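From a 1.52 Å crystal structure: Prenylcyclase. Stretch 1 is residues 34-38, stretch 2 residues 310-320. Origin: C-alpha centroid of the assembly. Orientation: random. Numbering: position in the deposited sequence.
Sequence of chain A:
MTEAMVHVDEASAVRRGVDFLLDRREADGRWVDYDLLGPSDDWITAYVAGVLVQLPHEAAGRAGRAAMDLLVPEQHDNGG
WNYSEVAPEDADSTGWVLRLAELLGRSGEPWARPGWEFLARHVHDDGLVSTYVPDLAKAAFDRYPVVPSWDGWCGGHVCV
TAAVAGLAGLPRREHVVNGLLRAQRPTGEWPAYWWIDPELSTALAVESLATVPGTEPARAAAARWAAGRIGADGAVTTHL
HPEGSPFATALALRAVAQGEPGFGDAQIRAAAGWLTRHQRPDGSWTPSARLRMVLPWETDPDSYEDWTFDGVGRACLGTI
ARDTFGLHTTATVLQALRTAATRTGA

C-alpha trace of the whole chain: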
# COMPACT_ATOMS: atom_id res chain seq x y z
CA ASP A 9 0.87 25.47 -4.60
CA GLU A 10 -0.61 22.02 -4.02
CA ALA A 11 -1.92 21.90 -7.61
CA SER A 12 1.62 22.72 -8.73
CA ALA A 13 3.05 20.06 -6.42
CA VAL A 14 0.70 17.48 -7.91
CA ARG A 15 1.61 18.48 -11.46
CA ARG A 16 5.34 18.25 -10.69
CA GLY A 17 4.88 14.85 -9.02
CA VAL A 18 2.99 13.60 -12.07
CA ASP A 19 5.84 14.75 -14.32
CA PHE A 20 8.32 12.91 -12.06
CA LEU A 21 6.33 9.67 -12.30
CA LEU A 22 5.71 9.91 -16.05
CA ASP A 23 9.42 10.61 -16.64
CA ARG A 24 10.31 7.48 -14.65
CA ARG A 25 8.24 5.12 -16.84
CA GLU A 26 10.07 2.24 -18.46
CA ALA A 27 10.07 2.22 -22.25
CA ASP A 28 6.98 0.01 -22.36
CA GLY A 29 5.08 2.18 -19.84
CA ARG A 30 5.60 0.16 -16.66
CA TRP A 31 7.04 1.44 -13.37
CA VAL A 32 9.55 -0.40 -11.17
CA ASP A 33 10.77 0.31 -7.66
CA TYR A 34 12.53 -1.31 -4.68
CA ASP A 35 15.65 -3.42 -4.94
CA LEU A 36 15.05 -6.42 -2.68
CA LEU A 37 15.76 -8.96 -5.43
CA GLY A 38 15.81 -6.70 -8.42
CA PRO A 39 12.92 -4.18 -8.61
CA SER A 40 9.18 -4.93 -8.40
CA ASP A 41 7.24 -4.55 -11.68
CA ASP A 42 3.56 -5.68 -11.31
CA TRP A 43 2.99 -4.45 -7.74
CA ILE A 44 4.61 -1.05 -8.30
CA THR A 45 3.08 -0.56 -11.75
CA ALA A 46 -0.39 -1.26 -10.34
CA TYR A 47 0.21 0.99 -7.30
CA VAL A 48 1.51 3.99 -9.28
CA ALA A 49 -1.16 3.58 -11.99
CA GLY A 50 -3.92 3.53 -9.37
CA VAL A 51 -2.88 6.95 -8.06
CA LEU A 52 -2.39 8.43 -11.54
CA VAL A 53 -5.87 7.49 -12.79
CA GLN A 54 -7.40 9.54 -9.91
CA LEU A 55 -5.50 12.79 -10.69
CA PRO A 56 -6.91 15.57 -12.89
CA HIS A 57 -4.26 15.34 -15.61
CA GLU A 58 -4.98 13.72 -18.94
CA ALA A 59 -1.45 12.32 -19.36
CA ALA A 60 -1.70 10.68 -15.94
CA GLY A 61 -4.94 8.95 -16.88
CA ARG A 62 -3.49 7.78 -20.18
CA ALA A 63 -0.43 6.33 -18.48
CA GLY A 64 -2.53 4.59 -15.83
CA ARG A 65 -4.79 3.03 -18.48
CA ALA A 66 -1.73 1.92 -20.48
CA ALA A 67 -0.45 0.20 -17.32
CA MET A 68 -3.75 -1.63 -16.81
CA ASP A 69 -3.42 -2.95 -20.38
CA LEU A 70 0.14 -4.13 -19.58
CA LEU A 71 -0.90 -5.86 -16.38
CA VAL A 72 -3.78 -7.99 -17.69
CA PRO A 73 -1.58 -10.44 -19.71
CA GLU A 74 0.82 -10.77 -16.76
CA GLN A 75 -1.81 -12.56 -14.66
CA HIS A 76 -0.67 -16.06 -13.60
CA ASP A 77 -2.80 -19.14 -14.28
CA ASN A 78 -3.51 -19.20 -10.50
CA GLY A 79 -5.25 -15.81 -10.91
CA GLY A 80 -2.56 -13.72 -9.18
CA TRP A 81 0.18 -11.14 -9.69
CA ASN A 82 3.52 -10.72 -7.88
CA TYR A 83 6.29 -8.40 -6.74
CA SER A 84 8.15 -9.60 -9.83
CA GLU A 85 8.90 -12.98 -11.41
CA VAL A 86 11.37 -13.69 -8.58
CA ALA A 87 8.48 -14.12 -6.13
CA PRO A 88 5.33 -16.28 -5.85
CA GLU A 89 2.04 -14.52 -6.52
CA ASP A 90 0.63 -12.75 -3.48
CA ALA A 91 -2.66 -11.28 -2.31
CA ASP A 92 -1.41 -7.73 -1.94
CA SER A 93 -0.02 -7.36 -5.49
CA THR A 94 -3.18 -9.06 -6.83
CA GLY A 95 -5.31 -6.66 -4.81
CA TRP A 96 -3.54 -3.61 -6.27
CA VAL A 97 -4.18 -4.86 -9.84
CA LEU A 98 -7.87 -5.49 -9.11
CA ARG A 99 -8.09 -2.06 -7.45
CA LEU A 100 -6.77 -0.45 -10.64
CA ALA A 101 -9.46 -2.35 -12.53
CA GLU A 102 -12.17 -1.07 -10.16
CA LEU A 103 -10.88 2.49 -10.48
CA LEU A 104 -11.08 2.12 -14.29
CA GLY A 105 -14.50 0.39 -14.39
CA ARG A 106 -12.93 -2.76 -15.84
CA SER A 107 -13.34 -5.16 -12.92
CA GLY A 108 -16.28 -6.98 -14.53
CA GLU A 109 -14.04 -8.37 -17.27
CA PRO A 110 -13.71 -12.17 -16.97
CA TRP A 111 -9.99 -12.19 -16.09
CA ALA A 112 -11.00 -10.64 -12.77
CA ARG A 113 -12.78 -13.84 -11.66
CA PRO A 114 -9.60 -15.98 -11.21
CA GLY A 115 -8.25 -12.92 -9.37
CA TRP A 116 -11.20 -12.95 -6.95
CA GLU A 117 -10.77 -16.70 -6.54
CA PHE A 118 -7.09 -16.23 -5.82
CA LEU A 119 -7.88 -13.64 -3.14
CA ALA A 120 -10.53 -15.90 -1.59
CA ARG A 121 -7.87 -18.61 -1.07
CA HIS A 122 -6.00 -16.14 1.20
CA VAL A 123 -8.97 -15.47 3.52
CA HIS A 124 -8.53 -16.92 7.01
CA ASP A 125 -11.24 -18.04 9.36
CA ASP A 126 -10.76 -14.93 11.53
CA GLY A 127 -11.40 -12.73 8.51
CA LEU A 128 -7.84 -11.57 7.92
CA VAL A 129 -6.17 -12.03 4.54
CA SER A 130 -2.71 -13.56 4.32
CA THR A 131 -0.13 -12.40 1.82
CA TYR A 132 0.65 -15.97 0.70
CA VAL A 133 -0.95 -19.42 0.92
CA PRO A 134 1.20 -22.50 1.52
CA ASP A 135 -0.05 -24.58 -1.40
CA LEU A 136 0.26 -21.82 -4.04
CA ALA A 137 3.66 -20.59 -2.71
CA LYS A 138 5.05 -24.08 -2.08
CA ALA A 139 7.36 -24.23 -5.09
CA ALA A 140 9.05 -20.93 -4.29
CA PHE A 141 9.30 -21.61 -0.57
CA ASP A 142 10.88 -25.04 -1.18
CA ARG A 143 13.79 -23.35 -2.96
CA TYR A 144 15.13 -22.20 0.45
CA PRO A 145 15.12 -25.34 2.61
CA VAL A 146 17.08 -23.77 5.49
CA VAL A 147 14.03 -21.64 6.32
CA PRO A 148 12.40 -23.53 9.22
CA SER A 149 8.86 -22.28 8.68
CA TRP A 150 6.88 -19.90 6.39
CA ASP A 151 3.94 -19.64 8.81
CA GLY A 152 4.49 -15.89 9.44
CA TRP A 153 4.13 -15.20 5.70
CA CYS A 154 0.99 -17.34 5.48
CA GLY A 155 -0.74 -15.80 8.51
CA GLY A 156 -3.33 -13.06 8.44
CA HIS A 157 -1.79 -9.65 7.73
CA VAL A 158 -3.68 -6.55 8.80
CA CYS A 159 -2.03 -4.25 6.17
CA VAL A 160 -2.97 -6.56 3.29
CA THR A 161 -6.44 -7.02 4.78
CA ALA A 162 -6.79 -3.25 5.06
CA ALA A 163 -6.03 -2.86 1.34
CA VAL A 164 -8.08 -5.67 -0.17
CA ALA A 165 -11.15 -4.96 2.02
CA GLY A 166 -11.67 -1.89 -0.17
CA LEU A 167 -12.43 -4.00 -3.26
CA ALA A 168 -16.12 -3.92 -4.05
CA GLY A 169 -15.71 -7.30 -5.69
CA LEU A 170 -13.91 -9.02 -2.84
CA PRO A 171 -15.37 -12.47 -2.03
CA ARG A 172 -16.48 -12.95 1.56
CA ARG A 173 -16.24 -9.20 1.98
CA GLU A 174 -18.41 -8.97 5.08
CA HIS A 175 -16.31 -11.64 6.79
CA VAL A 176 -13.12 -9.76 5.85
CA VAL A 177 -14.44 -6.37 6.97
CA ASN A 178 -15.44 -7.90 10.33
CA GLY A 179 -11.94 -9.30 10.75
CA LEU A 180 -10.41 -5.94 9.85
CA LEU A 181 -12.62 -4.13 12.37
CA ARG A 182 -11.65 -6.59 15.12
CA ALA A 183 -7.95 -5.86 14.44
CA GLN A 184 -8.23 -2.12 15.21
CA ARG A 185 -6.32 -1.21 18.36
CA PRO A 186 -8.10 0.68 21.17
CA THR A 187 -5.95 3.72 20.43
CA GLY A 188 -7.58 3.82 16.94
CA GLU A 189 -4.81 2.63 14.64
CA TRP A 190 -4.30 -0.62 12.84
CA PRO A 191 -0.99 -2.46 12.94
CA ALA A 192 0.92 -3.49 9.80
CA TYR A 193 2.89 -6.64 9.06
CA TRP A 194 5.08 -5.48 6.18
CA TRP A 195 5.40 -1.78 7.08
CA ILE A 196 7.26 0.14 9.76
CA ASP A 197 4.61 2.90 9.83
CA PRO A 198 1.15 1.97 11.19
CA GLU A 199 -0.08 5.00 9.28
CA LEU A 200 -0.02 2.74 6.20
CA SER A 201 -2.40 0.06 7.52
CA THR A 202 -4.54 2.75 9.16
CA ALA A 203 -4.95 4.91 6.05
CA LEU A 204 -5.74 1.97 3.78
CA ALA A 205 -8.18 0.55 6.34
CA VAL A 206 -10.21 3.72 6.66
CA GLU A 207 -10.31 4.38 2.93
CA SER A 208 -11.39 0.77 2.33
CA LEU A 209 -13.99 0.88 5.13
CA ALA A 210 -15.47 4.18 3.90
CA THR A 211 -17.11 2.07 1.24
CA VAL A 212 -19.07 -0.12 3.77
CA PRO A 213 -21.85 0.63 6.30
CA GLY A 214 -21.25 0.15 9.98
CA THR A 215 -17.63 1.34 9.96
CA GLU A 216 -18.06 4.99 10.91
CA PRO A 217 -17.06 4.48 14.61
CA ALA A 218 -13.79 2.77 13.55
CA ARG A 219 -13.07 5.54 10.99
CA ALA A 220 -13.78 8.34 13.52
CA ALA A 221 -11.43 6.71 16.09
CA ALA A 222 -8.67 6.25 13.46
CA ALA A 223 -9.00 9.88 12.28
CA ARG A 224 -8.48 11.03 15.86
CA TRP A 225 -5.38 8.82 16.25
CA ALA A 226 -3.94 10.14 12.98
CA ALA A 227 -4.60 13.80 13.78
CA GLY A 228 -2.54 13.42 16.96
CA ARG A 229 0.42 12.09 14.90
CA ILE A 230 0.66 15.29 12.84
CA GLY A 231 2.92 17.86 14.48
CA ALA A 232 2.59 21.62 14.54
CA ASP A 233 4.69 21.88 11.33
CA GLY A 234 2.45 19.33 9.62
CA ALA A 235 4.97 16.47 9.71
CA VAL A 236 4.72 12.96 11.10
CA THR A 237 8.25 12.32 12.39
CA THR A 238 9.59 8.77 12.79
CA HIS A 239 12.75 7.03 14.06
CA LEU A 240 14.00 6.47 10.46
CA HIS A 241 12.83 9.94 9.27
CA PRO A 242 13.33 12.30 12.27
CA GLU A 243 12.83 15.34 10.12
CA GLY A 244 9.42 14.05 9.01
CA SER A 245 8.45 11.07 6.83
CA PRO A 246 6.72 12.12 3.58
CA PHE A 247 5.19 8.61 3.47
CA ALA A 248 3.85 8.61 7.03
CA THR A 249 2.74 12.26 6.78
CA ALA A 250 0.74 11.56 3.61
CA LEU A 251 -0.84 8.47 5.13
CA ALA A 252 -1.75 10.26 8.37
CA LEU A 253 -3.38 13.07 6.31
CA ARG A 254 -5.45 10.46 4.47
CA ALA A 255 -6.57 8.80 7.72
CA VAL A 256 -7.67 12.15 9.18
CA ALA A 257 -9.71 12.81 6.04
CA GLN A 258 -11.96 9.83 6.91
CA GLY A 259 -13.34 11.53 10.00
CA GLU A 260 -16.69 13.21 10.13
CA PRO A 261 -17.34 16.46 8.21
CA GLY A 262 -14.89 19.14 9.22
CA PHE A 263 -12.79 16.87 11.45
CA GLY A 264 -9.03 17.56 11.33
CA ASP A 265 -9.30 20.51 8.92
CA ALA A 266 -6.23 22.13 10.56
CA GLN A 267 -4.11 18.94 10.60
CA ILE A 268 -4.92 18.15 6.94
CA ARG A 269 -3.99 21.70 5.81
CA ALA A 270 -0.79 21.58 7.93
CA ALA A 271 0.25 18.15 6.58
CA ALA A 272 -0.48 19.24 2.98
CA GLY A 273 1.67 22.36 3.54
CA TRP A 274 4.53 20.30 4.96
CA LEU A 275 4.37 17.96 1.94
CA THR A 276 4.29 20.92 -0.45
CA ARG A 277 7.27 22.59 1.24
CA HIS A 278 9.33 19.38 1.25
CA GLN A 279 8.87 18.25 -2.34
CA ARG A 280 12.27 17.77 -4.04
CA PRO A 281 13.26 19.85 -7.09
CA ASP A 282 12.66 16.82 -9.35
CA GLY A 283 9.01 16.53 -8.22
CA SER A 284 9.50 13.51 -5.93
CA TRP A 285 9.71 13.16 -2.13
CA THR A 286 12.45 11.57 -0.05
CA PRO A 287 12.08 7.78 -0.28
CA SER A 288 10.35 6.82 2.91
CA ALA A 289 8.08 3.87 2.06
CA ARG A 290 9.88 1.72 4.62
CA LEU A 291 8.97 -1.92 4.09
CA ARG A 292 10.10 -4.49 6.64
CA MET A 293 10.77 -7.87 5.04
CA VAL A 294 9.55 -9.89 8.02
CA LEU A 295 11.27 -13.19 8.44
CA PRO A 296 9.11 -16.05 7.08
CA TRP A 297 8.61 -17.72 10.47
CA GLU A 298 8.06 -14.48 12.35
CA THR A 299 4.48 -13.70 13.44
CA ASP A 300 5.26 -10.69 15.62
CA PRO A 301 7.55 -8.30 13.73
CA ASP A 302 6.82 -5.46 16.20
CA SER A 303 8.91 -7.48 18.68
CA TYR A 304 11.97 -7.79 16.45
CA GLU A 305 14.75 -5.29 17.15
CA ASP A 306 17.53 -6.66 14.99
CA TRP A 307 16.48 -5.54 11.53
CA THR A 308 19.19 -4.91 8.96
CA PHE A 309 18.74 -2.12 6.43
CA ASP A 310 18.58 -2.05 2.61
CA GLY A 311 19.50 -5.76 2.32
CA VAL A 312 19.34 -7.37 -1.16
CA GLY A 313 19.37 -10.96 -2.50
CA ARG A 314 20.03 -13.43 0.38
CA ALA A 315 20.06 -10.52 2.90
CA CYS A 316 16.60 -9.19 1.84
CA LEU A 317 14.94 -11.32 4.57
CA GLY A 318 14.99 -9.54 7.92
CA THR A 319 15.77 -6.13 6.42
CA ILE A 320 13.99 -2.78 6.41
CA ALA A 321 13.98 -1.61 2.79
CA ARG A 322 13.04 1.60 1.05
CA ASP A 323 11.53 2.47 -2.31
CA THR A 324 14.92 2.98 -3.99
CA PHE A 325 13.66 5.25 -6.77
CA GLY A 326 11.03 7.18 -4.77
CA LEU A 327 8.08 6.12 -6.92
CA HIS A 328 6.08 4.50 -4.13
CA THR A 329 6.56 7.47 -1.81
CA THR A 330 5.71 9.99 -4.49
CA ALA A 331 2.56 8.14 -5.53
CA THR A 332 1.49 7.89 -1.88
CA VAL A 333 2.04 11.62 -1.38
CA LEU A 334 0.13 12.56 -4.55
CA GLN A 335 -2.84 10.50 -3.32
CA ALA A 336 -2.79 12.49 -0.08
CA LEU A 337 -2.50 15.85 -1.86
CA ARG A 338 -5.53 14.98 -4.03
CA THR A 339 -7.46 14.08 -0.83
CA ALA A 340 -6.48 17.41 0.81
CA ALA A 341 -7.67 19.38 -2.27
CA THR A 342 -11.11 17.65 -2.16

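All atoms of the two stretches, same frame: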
# COMPACT_ATOMS: atom_id res chain seq x y z
N TYR A 34 11.91 -0.40 -5.66
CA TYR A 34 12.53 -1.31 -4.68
C TYR A 34 13.69 -2.07 -5.31
O TYR A 34 13.92 -2.01 -6.52
CB TYR A 34 11.50 -2.24 -3.97
CG TYR A 34 10.60 -1.47 -3.03
CD1 TYR A 34 9.43 -0.89 -3.49
CD2 TYR A 34 10.96 -1.32 -1.71
CE1 TYR A 34 8.60 -0.15 -2.61
CE2 TYR A 34 10.14 -0.56 -0.81
CZ TYR A 34 8.99 -0.02 -1.29
OH TYR A 34 8.17 0.73 -0.45
N ASP A 35 14.45 -2.73 -4.47
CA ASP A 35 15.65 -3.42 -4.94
C ASP A 35 15.88 -4.68 -4.17
O ASP A 35 17.03 -5.14 -4.11
CB ASP A 35 16.86 -2.41 -4.79
CG ASP A 35 18.13 -2.88 -5.42
OD1 ASP A 35 18.09 -3.34 -6.61
OD2 ASP A 35 19.18 -2.74 -4.73
N LEU A 36 14.87 -5.26 -3.55
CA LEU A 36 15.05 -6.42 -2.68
C LEU A 36 15.70 -7.59 -3.40
O LEU A 36 16.56 -8.27 -2.82
CB LEU A 36 13.70 -6.87 -2.15
CG LEU A 36 13.20 -5.79 -1.17
CD1 LEU A 36 11.72 -5.97 -1.02
CD2 LEU A 36 13.91 -5.92 0.15
N LEU A 37 15.28 -7.84 -4.63
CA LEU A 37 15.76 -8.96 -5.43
C LEU A 37 15.50 -8.52 -6.86
O LEU A 37 14.62 -9.05 -7.56
CB LEU A 37 15.02 -10.24 -5.04
CG LEU A 37 15.62 -11.54 -5.63
CD1 LEU A 37 17.15 -11.47 -5.76
CD2 LEU A 37 15.22 -12.72 -4.77
N GLY A 38 16.19 -7.44 -7.22
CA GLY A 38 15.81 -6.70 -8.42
C GLY A 38 14.58 -5.86 -8.06
O GLY A 38 14.05 -5.99 -6.94
N ASP A 310 18.28 -2.08 4.07
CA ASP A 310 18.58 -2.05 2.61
C ASP A 310 19.28 -3.34 2.15
O ASP A 310 20.07 -3.27 1.22
CB ASP A 310 19.31 -0.77 2.24
CG ASP A 310 18.61 0.48 2.76
OD1 ASP A 310 17.48 0.73 2.34
OD2 ASP A 310 19.20 1.17 3.58
N GLY A 311 18.94 -4.47 2.75
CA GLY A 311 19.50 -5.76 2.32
C GLY A 311 18.95 -6.16 0.96
O GLY A 311 17.84 -5.77 0.63
N VAL A 312 19.74 -6.91 0.20
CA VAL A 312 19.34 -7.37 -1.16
C VAL A 312 19.71 -8.85 -1.30
O VAL A 312 20.54 -9.32 -0.52
CB VAL A 312 20.01 -6.54 -2.27
CG1 VAL A 312 19.62 -5.08 -2.19
CG2 VAL A 312 21.51 -6.69 -2.23
N GLY A 313 19.11 -9.53 -2.27
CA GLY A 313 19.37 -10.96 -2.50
C GLY A 313 19.11 -11.79 -1.25
O GLY A 313 18.04 -11.67 -0.67
N ARG A 314 20.12 -12.56 -0.82
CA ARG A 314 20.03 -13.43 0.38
C ARG A 314 19.71 -12.60 1.63
O ARG A 314 18.90 -13.04 2.47
CB ARG A 314 21.35 -14.18 0.57
CG ARG A 314 21.21 -15.68 0.81
CD ARG A 314 20.51 -16.02 2.12
NE ARG A 314 19.38 -16.92 1.93
CZ ARG A 314 18.70 -17.49 2.92
NH1 ARG A 314 17.62 -18.20 2.66
NH2 ARG A 314 19.09 -17.32 4.16
N ALA A 315 20.27 -11.39 1.73
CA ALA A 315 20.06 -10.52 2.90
C ALA A 315 18.75 -9.70 2.82
O ALA A 315 18.57 -8.86 3.68
CB ALA A 315 21.25 -9.62 3.07
N CYS A 316 17.87 -9.96 1.86
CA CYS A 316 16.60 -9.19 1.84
C CYS A 316 15.70 -9.62 3.01
O CYS A 316 14.98 -8.79 3.54
CB CYS A 316 15.90 -9.26 0.49
SG CYS A 316 15.05 -10.82 0.13
N LEU A 317 15.79 -10.88 3.43
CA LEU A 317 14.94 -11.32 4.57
C LEU A 317 15.45 -10.67 5.86
O LEU A 317 16.65 -10.71 6.09
CB LEU A 317 15.02 -12.85 4.71
CG LEU A 317 14.43 -13.68 3.59
CD1 LEU A 317 14.40 -15.15 3.98
CD2 LEU A 317 13.05 -13.20 3.21
N GLY A 318 14.56 -10.09 6.65
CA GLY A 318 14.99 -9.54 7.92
C GLY A 318 15.51 -8.13 7.79
O GLY A 318 16.13 -7.62 8.74
N THR A 319 15.27 -7.48 6.66
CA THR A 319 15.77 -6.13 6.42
C THR A 319 14.59 -5.15 6.36
O THR A 319 13.47 -5.51 6.01
CB THR A 319 16.58 -6.10 5.12
OG1 THR A 319 17.54 -5.06 5.18
CG2 THR A 319 15.69 -5.83 3.86
N ILE A 320 14.90 -3.89 6.68
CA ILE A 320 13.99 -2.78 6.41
C ILE A 320 14.47 -2.11 5.14
O ILE A 320 15.63 -1.66 5.07
CB ILE A 320 13.96 -1.79 7.56
CG1 ILE A 320 13.28 -2.43 8.75
CG2 ILE A 320 13.16 -0.51 7.14
CD1 ILE A 320 13.56 -1.68 10.05

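Residues 34-38 form an irregular segment that lies against a folded loop, residues 310-320; the residues that touch are at least 275 positions apart in sequence. The contact is small, burying 271 Å² over both sides. Leu36 is its centre. The closest CA atoms across the stretches are those of Leu36 and Val312, 4.6 Å apart.

One hydrogen bond joins the two stretches. Gly313 N donates to Leu36 O at 2.9 Å, with an N-H...O angle of 140°. The same carbonyl receives a CA-H...O contact from Val312, whose CA lies 3.4 Å from Leu36 O. Cys316 CB is also near, 3.5 Å from Leu36 O. One carbonyl thus sits in a pocket made by three residues of the loop.

The loop holds its shape through its own bonds. Asp310 N donates to Ile320 O at 2.9 Å, tying its two ends together. Gly311 N donates to Thr319 OG1 at 2.9 Å. The t rotamer of Thr319 (chi1 -153°) places the hydroxyl for this bond and leaves CG2 for the apolar contact with Leu36. Cys316 N donates to Gly313 O at 3.1 Å, closing the short turn that carries the 3-10 segment. A type II turn then runs from Cys316 to Thr319. Gly318 suits it, because at its backbone angles a CB would be jammed against the preceding carbonyl.

Leu36 is buried and adopts the m,t rotamer. Its CA-to-CB bond points sideways, but the end of the side chain comes nearer to the loop. Leu36 CD2 lies 3.9 Å from Cys316 CB, 4.1 Å from Thr319 CG2 and 4.0 Å from Gly311 O. The methyl therefore fits among mostly apolar atoms, where dispersion and the exclusion of water favour packing.

Cys316 points toward stretch 1 with chi1 at 76° (p). In this rotamer Cys316 SG lies 3.2 Å from Gly313 O, while CB faces Leu36.

Val312, Asp35 and Leu37 add contacts beside Leu36. Val312 is in the m rotamer, and Val312 CG1 packs 3.2 Å from Asp35 O and 3.5 Å from Asp35 OD2. These are van der Waals contacts between a methyl and oxygens, with no hydrogen bond or charge pairing. Asp35 is t at chi1, and the end of its side chain comes nearer to the loop although its CA-to-CB bond points sideways. Leu37 has chi1 in the t well, but chi2 is 34°, between wells. Leu37 CD1 lies 4.0 Å from Gly313 CA. An ideal CB on Gly313 would point away from stretch 1, and the positive phi there (56°) by itself favours glycine.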